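Local coordinates for protein phosphatidylserine synthase (Haemophilus influenzae, PDB 3HSI) that belongs to the phospholipase D superfamily, whose members typically bring two related alpha/beta halves together around one active site, at residues C[367-372]-C[409-414]; C[176-181]-C[375-380]; C[36-41]-C[151-156]; C[10-15]-C[266-271]. One frame throughout, in Å; residues are numbered along the deposited sequence.

Contact 1: residues C[367-372]-C[409-414]; sequences GVWVDD and EKEQNQ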
loop_
_atom_site.group_PDB
_atom_site.type_symbol
_atom_site.label_atom_id
_atom_site.label_comp_id
_atom_site.label_asym_id
_atom_site.label_seq_id
_atom_site.Cartn_x
_atom_site.Cartn_y
_atom_site.Cartn_z
ATOM N N GLY C 367 -21.808 9.894 -3.637
ATOM C CA GLY C 367 -22.565 9.958 -4.882
ATOM C C GLY C 367 -21.895 10.839 -5.918
ATOM O O GLY C 367 -21.041 11.695 -5.602
ATOM N N VAL C 368 -22.223 10.586 -7.173
ATOM C CA VAL C 368 -21.741 11.411 -8.300
ATOM C C VAL C 368 -22.926 11.572 -9.216
ATOM O O VAL C 368 -23.610 10.611 -9.512
ATOM C CB VAL C 368 -20.566 10.774 -9.087
ATOM C CG1 VAL C 368 -20.238 11.626 -10.309
ATOM C CG2 VAL C 368 -19.285 10.601 -8.199
ATOM N N TRP C 369 -23.200 12.809 -9.603
ATOM C CA TRP C 369 -24.210 13.091 -10.582
ATOM C C TRP C 369 -23.585 13.929 -11.705
ATOM O O TRP C 369 -22.961 14.955 -11.449
ATOM C CB TRP C 369 -25.345 13.905 -9.972
ATOM C CG TRP C 369 -26.182 13.295 -8.905
ATOM C CD1 TRP C 369 -27.474 12.823 -9.045
ATOM C CD2 TRP C 369 -25.869 13.187 -7.498
ATOM N NE1 TRP C 369 -27.968 12.409 -7.806
ATOM C CE2 TRP C 369 -27.013 12.635 -6.847
ATOM C CE3 TRP C 369 -24.750 13.502 -6.731
ATOM C CZ2 TRP C 369 -27.052 12.396 -5.467
ATOM C CZ3 TRP C 369 -24.796 13.275 -5.360
ATOM C CH2 TRP C 369 -25.932 12.726 -4.744
ATOM N N VAL C 370 -23.794 13.498 -12.938
ATOM C CA VAL C 370 -23.274 14.192 -14.124
ATOM C C VAL C 370 -24.428 14.777 -14.910
ATOM O O VAL C 370 -25.309 14.044 -15.376
ATOM C CB VAL C 370 -22.426 13.252 -14.992
ATOM C CG1 VAL C 370 -21.996 13.952 -16.335
ATOM C CG2 VAL C 370 -21.206 12.799 -14.159
ATOM N N ASP C 371 -24.452 16.107 -14.996
ATOM C CA ASP C 371 -25.532 16.828 -15.715
ATOM C C ASP C 371 -26.885 16.200 -15.292
ATOM O O ASP C 371 -27.096 15.967 -14.093
ATOM C CB ASP C 371 -25.290 16.783 -17.231
ATOM C CG ASP C 371 -23.878 17.271 -17.627
ATOM O OD1 ASP C 371 -23.308 18.148 -16.959
ATOM O OD2 ASP C 371 -23.309 16.765 -18.611
ATOM N N ASP C 372 -27.758 15.872 -16.239
ATOM C CA ASP C 372 -29.029 15.195 -15.935
ATOM C C ASP C 372 -29.059 13.792 -16.544
ATOM O O ASP C 372 -30.131 13.213 -16.767
ATOM C CB ASP C 372 -30.219 16.031 -16.440
ATOM C CG ASP C 372 -29.993 16.561 -17.862
ATOM O OD1 ASP C 372 -28.901 16.277 -18.463
ATOM O OD2 ASP C 372 -30.892 17.276 -18.387
ATOM N N GLU C 409 -33.930 15.002 -8.037
ATOM C CA GLU C 409 -33.920 16.323 -7.419
ATOM C C GLU C 409 -34.534 16.304 -6.027
ATOM O O GLU C 409 -34.098 17.016 -5.147
ATOM C CB GLU C 409 -34.642 17.356 -8.297
ATOM C CG GLU C 409 -34.225 18.769 -7.922
ATOM C CD GLU C 409 -35.234 19.808 -8.333
ATOM O OE1 GLU C 409 -36.464 19.583 -8.152
ATOM O OE2 GLU C 409 -34.786 20.853 -8.849
ATOM N N LYS C 410 -35.570 15.503 -5.849
ATOM C CA LYS C 410 -36.176 15.320 -4.545
ATOM C C LYS C 410 -35.163 14.767 -3.523
ATOM O O LYS C 410 -35.059 15.286 -2.403
ATOM C CB LYS C 410 -37.375 14.392 -4.668
ATOM C CG LYS C 410 -37.924 13.928 -3.338
ATOM C CD LYS C 410 -39.131 13.031 -3.581
ATOM C CE LYS C 410 -40.206 13.265 -2.552
ATOM N NZ LYS C 410 -39.781 12.720 -1.247
ATOM N N GLU C 411 -34.421 13.728 -3.903
ATOM C CA GLU C 411 -33.376 13.190 -3.036
ATOM C C GLU C 411 -32.311 14.262 -2.805
ATOM O O GLU C 411 -31.852 14.446 -1.675
ATOM C CB GLU C 411 -32.731 11.878 -3.596
ATOM C CG GLU C 411 -31.718 11.239 -2.600
ATOM C CD GLU C 411 -30.678 10.261 -3.230
ATOM O OE1 GLU C 411 -30.177 10.508 -4.340
ATOM O OE2 GLU C 411 -30.346 9.234 -2.602
ATOM N N GLN C 412 -31.940 15.000 -3.845
ATOM C CA GLN C 412 -30.851 15.985 -3.659
ATOM C C GLN C 412 -31.294 17.146 -2.734
ATOM O O GLN C 412 -30.492 17.657 -1.969
ATOM C CB GLN C 412 -30.372 16.533 -5.000
ATOM C CG GLN C 412 -29.346 15.662 -5.742
ATOM C CD GLN C 412 -29.061 16.213 -7.160
ATOM O OE1 GLN C 412 -29.733 17.113 -7.610
ATOM N NE2 GLN C 412 -28.098 15.647 -7.856
ATOM N N ASN C 413 -32.570 17.551 -2.826
ATOM C CA ASN C 413 -33.103 18.603 -1.964
ATOM C C ASN C 413 -33.232 18.166 -0.513
ATOM O O ASN C 413 -33.049 18.976 0.383
ATOM C CB ASN C 413 -34.448 19.141 -2.477
ATOM C CG ASN C 413 -34.276 20.119 -3.639
ATOM O OD1 ASN C 413 -33.214 20.740 -3.780
ATOM N ND2 ASN C 413 -35.290 20.229 -4.493
ATOM N N GLN C 414 -33.576 16.891 -0.288
ATOM C CA GLN C 414 -33.544 16.330 1.053
ATOM C C GLN C 414 -32.114 16.380 1.594
ATOM O O GLN C 414 -31.877 16.830 2.725
ATOM C CB GLN C 414 -34.069 14.905 1.089
ATOM C CG GLN C 414 -34.206 14.368 2.512
ATOM C CD GLN C 414 -34.974 15.335 3.441
ATOM O OE1 GLN C 414 -36.164 15.575 3.270
ATOM N NE2 GLN C 414 -34.278 15.890 4.423
HETATM O O HOH W 1 -30.250 12.293 -6.481
#

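Contact 2: residues C[176-181]-C[375-380]; sequences QKITHA and ILLTGN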
loop_
_atom_site.group_PDB
_atom_site.type_symbol
_atom_site.label_atom_id
_atom_site.label_comp_id
_atom_site.label_asym_id
_atom_site.label_seq_id
_atom_site.Cartn_x
_atom_site.Cartn_y
_atom_site.Cartn_z
ATOM N N GLN C 176 -31.194 3.253 -2.118
ATOM C CA GLN C 176 -32.002 3.048 -3.305
ATOM C C GLN C 176 -32.559 1.642 -3.353
ATOM O O GLN C 176 -31.830 0.656 -3.212
ATOM C CB GLN C 176 -31.225 3.342 -4.574
ATOM C CG GLN C 176 -30.868 4.780 -4.708
ATOM C CD GLN C 176 -29.619 5.114 -3.933
ATOM O OE1 GLN C 176 -28.774 4.245 -3.705
ATOM N NE2 GLN C 176 -29.493 6.367 -3.510
ATOM N N LYS C 177 -33.862 1.572 -3.562
ATOM C CA LYS C 177 -34.545 0.307 -3.727
ATOM C C LYS C 177 -34.888 0.095 -5.211
ATOM O O LYS C 177 -35.552 0.931 -5.835
ATOM C CB LYS C 177 -35.816 0.264 -2.853
ATOM C CG LYS C 177 -36.205 -1.151 -2.488
ATOM C CD LYS C 177 -37.670 -1.389 -2.577
ATOM C CE LYS C 177 -38.448 -0.507 -1.691
ATOM N NZ LYS C 177 -39.812 -1.087 -1.569
ATOM N N ILE C 178 -34.369 -0.995 -5.782
ATOM C CA ILE C 178 -34.630 -1.346 -7.166
ATOM C C ILE C 178 -35.199 -2.754 -7.275
ATOM O O ILE C 178 -34.541 -3.751 -6.951
ATOM C CB ILE C 178 -33.371 -1.221 -8.073
ATOM C CG1 ILE C 178 -32.798 0.184 -8.012
ATOM C CG2 ILE C 178 -33.723 -1.538 -9.518
ATOM C CD1 ILE C 178 -31.264 0.212 -8.116
ATOM N N THR C 179 -36.439 -2.801 -7.713
ATOM C CA THR C 179 -37.145 -4.031 -7.978
ATOM C C THR C 179 -36.902 -4.450 -9.439
ATOM O O THR C 179 -37.526 -3.928 -10.356
ATOM C CB THR C 179 -38.638 -3.829 -7.729
ATOM O OG1 THR C 179 -38.834 -3.443 -6.350
ATOM C CG2 THR C 179 -39.377 -5.120 -7.981
ATOM N N HIS C 180 -35.964 -5.371 -9.648
ATOM C CA HIS C 180 -35.549 -5.761 -10.991
ATOM C C HIS C 180 -34.870 -7.129 -10.944
ATOM O O HIS C 180 -33.698 -7.260 -10.531
ATOM C CB HIS C 180 -34.580 -4.723 -11.573
ATOM C CG HIS C 180 -34.418 -4.815 -13.055
ATOM N ND1 HIS C 180 -34.256 -6.014 -13.715
ATOM C CD2 HIS C 180 -34.415 -3.854 -14.011
ATOM C CE1 HIS C 180 -34.157 -5.790 -15.015
ATOM N NE2 HIS C 180 -34.249 -4.486 -15.221
ATOM N N ALA C 181 -35.598 -8.144 -11.393
ATOM C CA ALA C 181 -35.123 -9.537 -11.303
ATOM C C ALA C 181 -33.739 -9.768 -11.926
ATOM O O ALA C 181 -32.907 -10.497 -11.372
ATOM C CB ALA C 181 -36.152 -10.477 -11.923
ATOM N N ILE C 375 -26.153 9.069 -12.951
ATOM C CA ILE C 375 -26.321 9.038 -11.495
ATOM C C ILE C 375 -25.615 7.754 -11.047
ATOM O O ILE C 375 -26.089 6.647 -11.296
ATOM C CB ILE C 375 -27.856 8.954 -11.079
ATOM C CG1 ILE C 375 -28.643 10.138 -11.633
ATOM C CG2 ILE C 375 -28.048 8.951 -9.565
ATOM C CD1 ILE C 375 -29.566 9.783 -12.783
ATOM N N LEU C 376 -24.481 7.911 -10.378
ATOM C CA LEU C 376 -23.731 6.790 -9.862
ATOM C C LEU C 376 -24.042 6.545 -8.396
ATOM O O LEU C 376 -23.788 7.416 -7.530
ATOM C CB LEU C 376 -22.233 7.057 -9.997
ATOM C CG LEU C 376 -21.325 5.949 -9.468
ATOM C CD1 LEU C 376 -21.600 4.651 -10.225
ATOM C CD2 LEU C 376 -19.819 6.334 -9.569
ATOM N N LEU C 377 -24.568 5.359 -8.130
ATOM C CA LEU C 377 -24.776 4.904 -6.775
ATOM C C LEU C 377 -23.579 4.047 -6.446
ATOM O O LEU C 377 -23.294 3.058 -7.141
ATOM C CB LEU C 377 -26.050 4.062 -6.663
ATOM C CG LEU C 377 -27.267 4.565 -7.438
ATOM C CD1 LEU C 377 -28.430 3.532 -7.387
ATOM C CD2 LEU C 377 -27.726 5.935 -6.979
ATOM N N THR C 378 -22.869 4.404 -5.392
ATOM C CA THR C 378 -21.663 3.716 -5.115
ATOM C C THR C 378 -21.371 3.733 -3.641
ATOM O O THR C 378 -21.800 4.647 -2.923
ATOM C CB THR C 378 -20.503 4.296 -5.947
ATOM O OG1 THR C 378 -19.382 3.430 -5.860
ATOM C CG2 THR C 378 -20.099 5.729 -5.514
ATOM N N GLY C 379 -20.665 2.710 -3.178
ATOM C CA GLY C 379 -20.114 2.744 -1.846
ATOM C C GLY C 379 -18.735 3.378 -1.850
ATOM O O GLY C 379 -18.108 3.478 -0.803
ATOM N N ASN C 380 -18.285 3.844 -3.012
ATOM C CA ASN C 380 -16.921 4.407 -3.163
ATOM C C ASN C 380 -16.803 5.790 -2.467
ATOM O O ASN C 380 -17.537 6.722 -2.773
ATOM C CB ASN C 380 -16.552 4.441 -4.659
ATOM C CG ASN C 380 -15.101 4.818 -4.916
ATOM O OD1 ASN C 380 -14.560 5.757 -4.333
ATOM N ND2 ASN C 380 -14.475 4.092 -5.815
#

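Contact 3: residues C[36-41]-C[151-156]; sequences AEFKTQ and TVLYSG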
loop_
_atom_site.group_PDB
_atom_site.type_symbol
_atom_site.label_atom_id
_atom_site.label_comp_id
_atom_site.label_asym_id
_atom_site.label_seq_id
_atom_site.Cartn_x
_atom_site.Cartn_y
_atom_site.Cartn_z
ATOM N N ALA C 36 -34.197 5.981 8.988
ATOM C CA ALA C 36 -35.344 5.331 9.585
ATOM C C ALA C 36 -36.137 4.576 8.529
ATOM O O ALA C 36 -36.507 3.441 8.772
ATOM C CB ALA C 36 -36.245 6.352 10.347
ATOM N N GLU C 37 -36.379 5.197 7.369
ATOM C CA GLU C 37 -36.971 4.507 6.203
ATOM C C GLU C 37 -36.158 3.278 5.770
ATOM O O GLU C 37 -36.708 2.219 5.457
ATOM C CB GLU C 37 -37.102 5.458 4.997
ATOM C CG GLU C 37 -38.238 6.431 5.102
ATOM C CD GLU C 37 -38.463 7.290 3.846
ATOM O OE1 GLU C 37 -37.965 6.974 2.725
ATOM O OE2 GLU C 37 -39.180 8.305 4.011
ATOM N N PHE C 38 -34.845 3.438 5.750
ATOM C CA PHE C 38 -33.939 2.364 5.397
ATOM C C PHE C 38 -34.107 1.152 6.328
ATOM O O PHE C 38 -34.262 0.021 5.865
ATOM C CB PHE C 38 -32.490 2.922 5.451
ATOM C CG PHE C 38 -31.408 1.900 5.167
ATOM C CD1 PHE C 38 -31.438 1.117 3.992
ATOM C CD2 PHE C 38 -30.340 1.766 6.034
ATOM C CE1 PHE C 38 -30.398 0.175 3.716
ATOM C CE2 PHE C 38 -29.315 0.834 5.792
ATOM C CZ PHE C 38 -29.329 0.040 4.630
ATOM N N LYS C 39 -34.061 1.392 7.640
ATOM C CA LYS C 39 -34.379 0.370 8.612
ATOM C C LYS C 39 -35.748 -0.272 8.338
ATOM O O LYS C 39 -35.895 -1.482 8.348
ATOM C CB LYS C 39 -34.376 0.941 10.021
ATOM C CG LYS C 39 -34.644 -0.152 11.056
ATOM C CD LYS C 39 -34.636 0.348 12.471
ATOM C CE LYS C 39 -35.030 -0.755 13.397
ATOM N NZ LYS C 39 -35.210 -0.233 14.785
ATOM N N THR C 40 -36.758 0.541 8.094
ATOM C CA THR C 40 -38.082 -0.016 7.833
ATOM C C THR C 40 -38.108 -0.908 6.583
ATOM O O THR C 40 -38.683 -1.991 6.610
ATOM C CB THR C 40 -39.068 1.118 7.725
ATOM O OG1 THR C 40 -38.875 1.949 8.878
ATOM C CG2 THR C 40 -40.522 0.588 7.708
ATOM N N GLN C 41 -37.474 -0.448 5.503
ATOM C CA GLN C 41 -37.372 -1.238 4.279
ATOM C C GLN C 41 -36.642 -2.573 4.466
ATOM O O GLN C 41 -37.162 -3.605 4.070
ATOM C CB GLN C 41 -36.763 -0.432 3.113
ATOM C CG GLN C 41 -37.768 0.436 2.371
ATOM C CD GLN C 41 -39.096 -0.259 2.109
ATOM O OE1 GLN C 41 -39.146 -1.329 1.522
ATOM N NE2 GLN C 41 -40.173 0.343 2.574
ATOM N N THR C 151 -35.408 -8.058 -5.390
ATOM C CA THR C 151 -35.279 -6.645 -5.034
ATOM C C THR C 151 -33.860 -6.285 -4.546
ATOM O O THR C 151 -33.314 -6.949 -3.650
ATOM C CB THR C 151 -36.380 -6.255 -4.006
ATOM O OG1 THR C 151 -37.644 -6.583 -4.584
ATOM C CG2 THR C 151 -36.392 -4.775 -3.695
ATOM N N VAL C 152 -33.256 -5.258 -5.155
ATOM C CA VAL C 152 -31.989 -4.731 -4.678
ATOM C C VAL C 152 -32.203 -3.513 -3.763
ATOM O O VAL C 152 -32.878 -2.554 -4.140
ATOM C CB VAL C 152 -31.032 -4.383 -5.818
ATOM C CG1 VAL C 152 -29.764 -3.756 -5.272
ATOM C CG2 VAL C 152 -30.657 -5.635 -6.608
ATOM N N LEU C 153 -31.625 -3.565 -2.559
ATOM C CA LEU C 153 -31.549 -2.387 -1.700
ATOM C C LEU C 153 -30.079 -1.987 -1.642
ATOM O O LEU C 153 -29.260 -2.706 -1.086
ATOM C CB LEU C 153 -32.123 -2.686 -0.313
ATOM C CG LEU C 153 -32.335 -1.519 0.661
ATOM C CD1 LEU C 153 -33.252 -0.425 0.072
ATOM C CD2 LEU C 153 -32.922 -1.998 2.012
ATOM N N TYR C 154 -29.749 -0.861 -2.254
ATOM C CA TYR C 154 -28.358 -0.452 -2.383
ATOM C C TYR C 154 -28.077 0.749 -1.485
ATOM O O TYR C 154 -28.827 1.729 -1.501
ATOM C CB TYR C 154 -28.019 -0.136 -3.842
ATOM C CG TYR C 154 -26.526 -0.012 -4.102
ATOM C CD1 TYR C 154 -25.779 -1.106 -4.553
ATOM C CD2 TYR C 154 -25.848 1.210 -3.876
ATOM C CE1 TYR C 154 -24.400 -0.991 -4.771
ATOM C CE2 TYR C 154 -24.495 1.328 -4.083
ATOM C CZ TYR C 154 -23.769 0.225 -4.535
ATOM O OH TYR C 154 -22.412 0.352 -4.730
ATOM N N SER C 155 -26.984 0.680 -0.727
ATOM C CA SER C 155 -26.616 1.755 0.178
ATOM C C SER C 155 -25.184 1.610 0.666
ATOM O O SER C 155 -24.660 0.489 0.779
ATOM C CB SER C 155 -27.513 1.753 1.416
ATOM O OG SER C 155 -27.149 2.831 2.247
ATOM N N GLY C 156 -24.573 2.736 1.004
ATOM C CA GLY C 156 -23.220 2.702 1.594
ATOM C C GLY C 156 -23.240 2.260 3.062
ATOM O O GLY C 156 -22.188 2.051 3.657
#

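Contact 4: residues C[10-15]-C[266-271]; sequences KRAEQN and LFLQVQ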
loop_
_atom_site.group_PDB
_atom_site.type_symbol
_atom_site.label_atom_id
_atom_site.label_comp_id
_atom_site.label_asym_id
_atom_site.label_seq_id
_atom_site.Cartn_x
_atom_site.Cartn_y
_atom_site.Cartn_z
ATOM N N LYS C 10 -11.975 12.359 -25.221
ATOM C CA LYS C 10 -12.633 11.563 -26.249
ATOM C C LYS C 10 -12.580 10.072 -25.909
ATOM O O LYS C 10 -13.542 9.356 -26.158
ATOM C CB LYS C 10 -12.102 11.898 -27.647
ATOM C CG LYS C 10 -12.981 12.950 -28.366
ATOM C CD LYS C 10 -12.264 13.648 -29.549
ATOM C CE LYS C 10 -13.224 14.567 -30.327
ATOM N NZ LYS C 10 -12.541 15.788 -30.858
ATOM N N ARG C 11 -11.486 9.630 -25.287
ATOM C CA ARG C 11 -11.394 8.261 -24.788
ATOM C C ARG C 11 -12.496 7.982 -23.765
ATOM O O ARG C 11 -12.997 6.859 -23.684
ATOM C CB ARG C 11 -10.012 7.936 -24.197
ATOM C CG ARG C 11 -9.946 6.550 -23.514
ATOM C CD ARG C 11 -8.563 6.167 -22.980
ATOM N NE ARG C 11 -8.094 7.064 -21.920
ATOM C CZ ARG C 11 -6.899 6.985 -21.328
ATOM N NH1 ARG C 11 -6.031 6.037 -21.666
ATOM N NH2 ARG C 11 -6.569 7.859 -20.383
ATOM N N ALA C 12 -12.870 9.009 -23.001
ATOM C CA ALA C 12 -13.867 8.861 -21.950
ATOM C C ALA C 12 -15.277 8.712 -22.523
ATOM O O ALA C 12 -16.077 7.887 -22.055
ATOM C CB ALA C 12 -13.796 10.041 -20.984
ATOM N N GLU C 13 -15.596 9.533 -23.517
ATOM C CA GLU C 13 -16.879 9.414 -24.186
ATOM C C GLU C 13 -17.054 8.009 -24.772
ATOM O O GLU C 13 -18.106 7.400 -24.586
ATOM C CB GLU C 13 -17.036 10.456 -25.299
ATOM C CG GLU C 13 -18.524 10.842 -25.526
ATOM C CD GLU C 13 -18.782 11.580 -26.844
ATOM O OE1 GLU C 13 -17.839 12.220 -27.382
ATOM O OE2 GLU C 13 -19.940 11.519 -27.348
ATOM N N GLN C 14 -16.019 7.523 -25.479
ATOM C CA GLN C 14 -15.983 6.174 -26.037
ATOM C C GLN C 14 -16.204 5.097 -24.982
ATOM O O GLN C 14 -16.993 4.172 -25.205
ATOM C CB GLN C 14 -14.647 5.901 -26.749
ATOM C CG GLN C 14 -14.408 6.756 -27.995
ATOM C CD GLN C 14 -12.950 6.782 -28.407
ATOM O OE1 GLN C 14 -12.183 5.841 -28.168
ATOM N NE2 GLN C 14 -12.552 7.880 -29.012
ATOM N N ASN C 15 -15.486 5.191 -23.861
ATOM C CA ASN C 15 -15.636 4.187 -22.804
ATOM C C ASN C 15 -17.059 4.173 -22.239
ATOM O O ASN C 15 -17.638 3.105 -22.045
ATOM C CB ASN C 15 -14.602 4.364 -21.689
ATOM C CG ASN C 15 -13.160 4.365 -22.214
ATOM O OD1 ASN C 15 -12.872 3.891 -23.334
ATOM N ND2 ASN C 15 -12.254 4.925 -21.426
ATOM N N LEU C 266 -16.571 9.757 -16.079
ATOM C CA LEU C 266 -17.746 10.552 -15.749
ATOM C C LEU C 266 -17.327 12.015 -15.510
ATOM O O LEU C 266 -17.914 12.925 -16.070
ATOM C CB LEU C 266 -18.514 9.950 -14.564
ATOM C CG LEU C 266 -19.400 8.697 -14.778
ATOM C CD1 LEU C 266 -19.918 8.144 -13.433
ATOM C CD2 LEU C 266 -20.614 9.021 -15.654
ATOM N N PHE C 267 -16.263 12.225 -14.746
ATOM C CA PHE C 267 -15.742 13.567 -14.431
ATOM C C PHE C 267 -15.232 14.273 -15.684
ATOM O O PHE C 267 -15.373 15.486 -15.815
ATOM C CB PHE C 267 -14.571 13.482 -13.459
ATOM C CG PHE C 267 -14.957 13.407 -12.000
ATOM C CD1 PHE C 267 -14.320 14.223 -11.062
ATOM C CD2 PHE C 267 -15.900 12.501 -11.551
ATOM C CE1 PHE C 267 -14.653 14.141 -9.714
ATOM C CE2 PHE C 267 -16.233 12.412 -10.195
ATOM C CZ PHE C 267 -15.606 13.232 -9.282
ATOM N N LEU C 268 -14.611 13.529 -16.594
ATOM C CA LEU C 268 -14.142 14.145 -17.834
ATOM C C LEU C 268 -15.257 14.500 -18.773
ATOM O O LEU C 268 -15.063 15.335 -19.630
ATOM C CB LEU C 268 -13.197 13.218 -18.585
ATOM C CG LEU C 268 -11.818 13.060 -17.981
ATOM C CD1 LEU C 268 -11.196 11.839 -18.578
ATOM C CD2 LEU C 268 -11.011 14.304 -18.264
ATOM N N GLN C 269 -16.401 13.830 -18.655
ATOM C CA GLN C 269 -17.494 13.999 -19.598
ATOM C C GLN C 269 -18.618 14.890 -19.112
ATOM O O GLN C 269 -19.692 14.885 -19.696
ATOM C CB GLN C 269 -18.086 12.627 -19.991
ATOM C CG GLN C 269 -17.265 11.932 -21.087
ATOM C CD GLN C 269 -17.376 12.674 -22.402
ATOM O OE1 GLN C 269 -18.475 12.830 -22.937
ATOM N NE2 GLN C 269 -16.240 13.149 -22.925
ATOM N N VAL C 270 -18.392 15.637 -18.043
ATOM C CA VAL C 270 -19.324 16.662 -17.601
ATOM C C VAL C 270 -19.492 17.758 -18.665
ATOM O O VAL C 270 -18.509 18.348 -19.126
ATOM C CB VAL C 270 -18.859 17.279 -16.274
ATOM C CG1 VAL C 270 -19.770 18.464 -15.845
ATOM C CG2 VAL C 270 -18.825 16.206 -15.206
ATOM N N GLN C 271 -20.734 18.031 -19.056
ATOM C CA GLN C 271 -20.982 19.078 -20.034
ATOM C C GLN C 271 -21.359 20.400 -19.364
ATOM O O GLN C 271 -21.007 21.470 -19.868
ATOM C CB GLN C 271 -22.080 18.656 -21.017
ATOM C CG GLN C 271 -21.767 17.391 -21.809
ATOM C CD GLN C 271 -20.492 17.511 -22.630
ATOM O OE1 GLN C 271 -19.431 17.019 -22.230
ATOM N NE2 GLN C 271 -20.586 18.165 -23.784
#

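Contact 1: residues C[367-372]-C[409-414]
Gln412 reaches out from its helix and sets NE2 over one face of the Trp369 indole, 3.0 Å above the ring plane. The nitrogen lies over the five-membered ring, with Trp369 CD1 closest at 3.1 Å from Gln412 NE2. Amide and ring planes stand 65° apart, which is consistent with an N-H directed at the pi cloud; no ordinary hydrogen bond joins the two groups. Glu411 comes in at the rim of the indole instead, its OE1 in the ring plane and 3.8 Å from Trp369 CZ2. A water bridges the same pair: it accepts from Trp369 NE1 at 2.6 Å and donates to Glu411 OE1 at 2.8 Å, which satisfies the buried indole N-H. In the next shell Arg174 forms a salt bridge to Glu411 OE1 and also touches the Trp369 side chain. Glu411 is thus held from beyond the contact, and probably helps fix the water in turn. Beyond CG the chain of Gln412 runs out extended (chi2 173°), spanning the gap from helix to strand. Strand 367-370 pairs with strands 273-277 and 374-378, and helix 405-415 packs by its side chains on this sheet, within one alpha/beta half of the phospholipase D-type fold.

Contact 2: residues C[176-181]-C[375-380]
Leu377, at the seam where the two sheets of the phospholipase D fold face each other, packs against Gln176 and Ile178. The sheets belong to the two alpha/beta halves of the chain: strand 374-378 is part of one, strand 171-179 part of the other. No hydrogen bond crosses between the segments, so the join here is made by side chains alone. Leu377 presses both methyl groups on the bent chain of Gln176. Leu377 CD2 lies 3.7 Å from Gln176 CD, and Leu377 CD1 lies 3.8 Å from Gln176 CG, so the aliphatic part and the amide are both touched. The turn at chi2 of Gln176 (83°) swings the amide across the leucine tip rather than letting it run straight on. Gln176 NE2 makes a weak hydrogen bond to Glu411 OE2, tying this amide to helix 405-415. Ile178 adds a looser touch, Ile178 CD1 to Leu377 CD1 at 4.4 Å. Tyr154, on the neighbouring strand 151-155, also packs on Leu377, and its OH makes a weak hydrogen bond with Gly379 N. Past the strand, Gly379 O accepts from Lys366 NZ. The chain turns here through an ST turn, in which Thr378 OG1 accepts from Asn380 N at 3.1 Å with an N-H...O angle of 155°.

Contact 3: residues C[36-41]-C[151-156]
Phe38, on helix 35-48, works its ring in beside Leu153 and Ser155 of strand 151-155. Its CB starts out along the flank of the helix, and CG then stands opposite the backbone N (chi1 177°), which carries the ring over to the strand. The far atoms of one ring side do the touching. Phe38 CD1 comes within 4.0 Å of Leu153 CD2; the next atom, Phe38 CE1, is closer, 3.7 Å from the same Leu153 CD2. Leu153 CG sits in the ring plane at this edge. Phe38 CE1 also meets Ser155 CB at 4.0 Å, and Phe38 CZ, the tip, lies 4.1 Å from Ser155 CB. Leu153 has a second neighbour one helical turn further on, where Gln41 CB rests 4.3 Å from Leu153 CD2. Helix and strand segments run roughly antiparallel, 149° between their directions, with their axes 10.8 Å apart at closest approach. Outside the pair, Tyr175 stacks on the Phe38 ring and Phe146 packs against it as well, an aromatic patch by which helix 35-48 packs on the sheet of one alpha/beta half of the phospholipase D-type fold. The polar ends look to other partners: Gln41 OE1 accepts from Lys177 NZ, and Ser155 OG bonds to Arg174 O and Ala157 N. Ser155 CB thus makes the closest touch on the phenyl ring while OG, so held, lies farther off over one face; what binds helix to strand is apolar packing, with no hydrogen bond crossing between the segments.

Contact 4: residues C[10-15]-C[266-271]
Leu268 is the first residue of 266-271 to pack on helix 10-15; before it, Leu266 points away, toward Val370, and Phe267 packs on helix 285-296. The Leu268 side chain comes up to Ala12, whose CB lies 4.0 Å from Leu268 CD1. Gln269 follows, the first residue to leave helical geometry, its N still bonded to Leu266 O at 3.1 Å. Its CG shares the Ala12 methyl, 4.0 Å from Ala12 CB. A bend at chi2 (-68°) then lays the Gln269 amide across the CB-CG part of Glu13. Gln269 OE1 approaches Glu13 CG to 3.3 Å, and Gln269 NE2 is 3.7 Å from Glu13 CB. The two side chains cross at about a right angle while their amide and carboxylate planes are almost parallel, 8° apart. No hydrogen bond links them; the amide packs on the aliphatic part of Glu13, which lies at the exposed side of the contact. Val270 packs on Val370 of strand 367-370 and Leu294 of helix 285-296, and Gln271 N is bonded to Asp371 OD2, just past the end of strand 367-370. Packing of this kind, with the N-terminal helix 8-18 lying on the C-terminal end of helix 258-268, covers the helix-to-strand turn that leads into strand 273-277 of an alpha/beta layer.

How the contacts relate
Contacts 1 and 2 meet in one sheet, where strands 367-370 and 374-378 are antiparallel neighbours; their centres lie about 14 Å apart. Contacts 2 and 3 share the other sheet through adjacent strands 151-155 and 171-179, with centres about 10 Å apart. Contact 2 therefore spans the two sheets and links contacts 1 and 3, which do not touch each other. Contact 4 lies outermost, about 31 Å from contact 3 between centres, yet touches contact 1 near Asp371 and contact 2 where Leu266 meets Leu376. Along the chain contact 3 is nested inside the loop closed by contact 4, whereas contacts 2 and 4 cross, as do 1 and 2. Early and late parts of the sequence are thus interwoven across both halves of the protein.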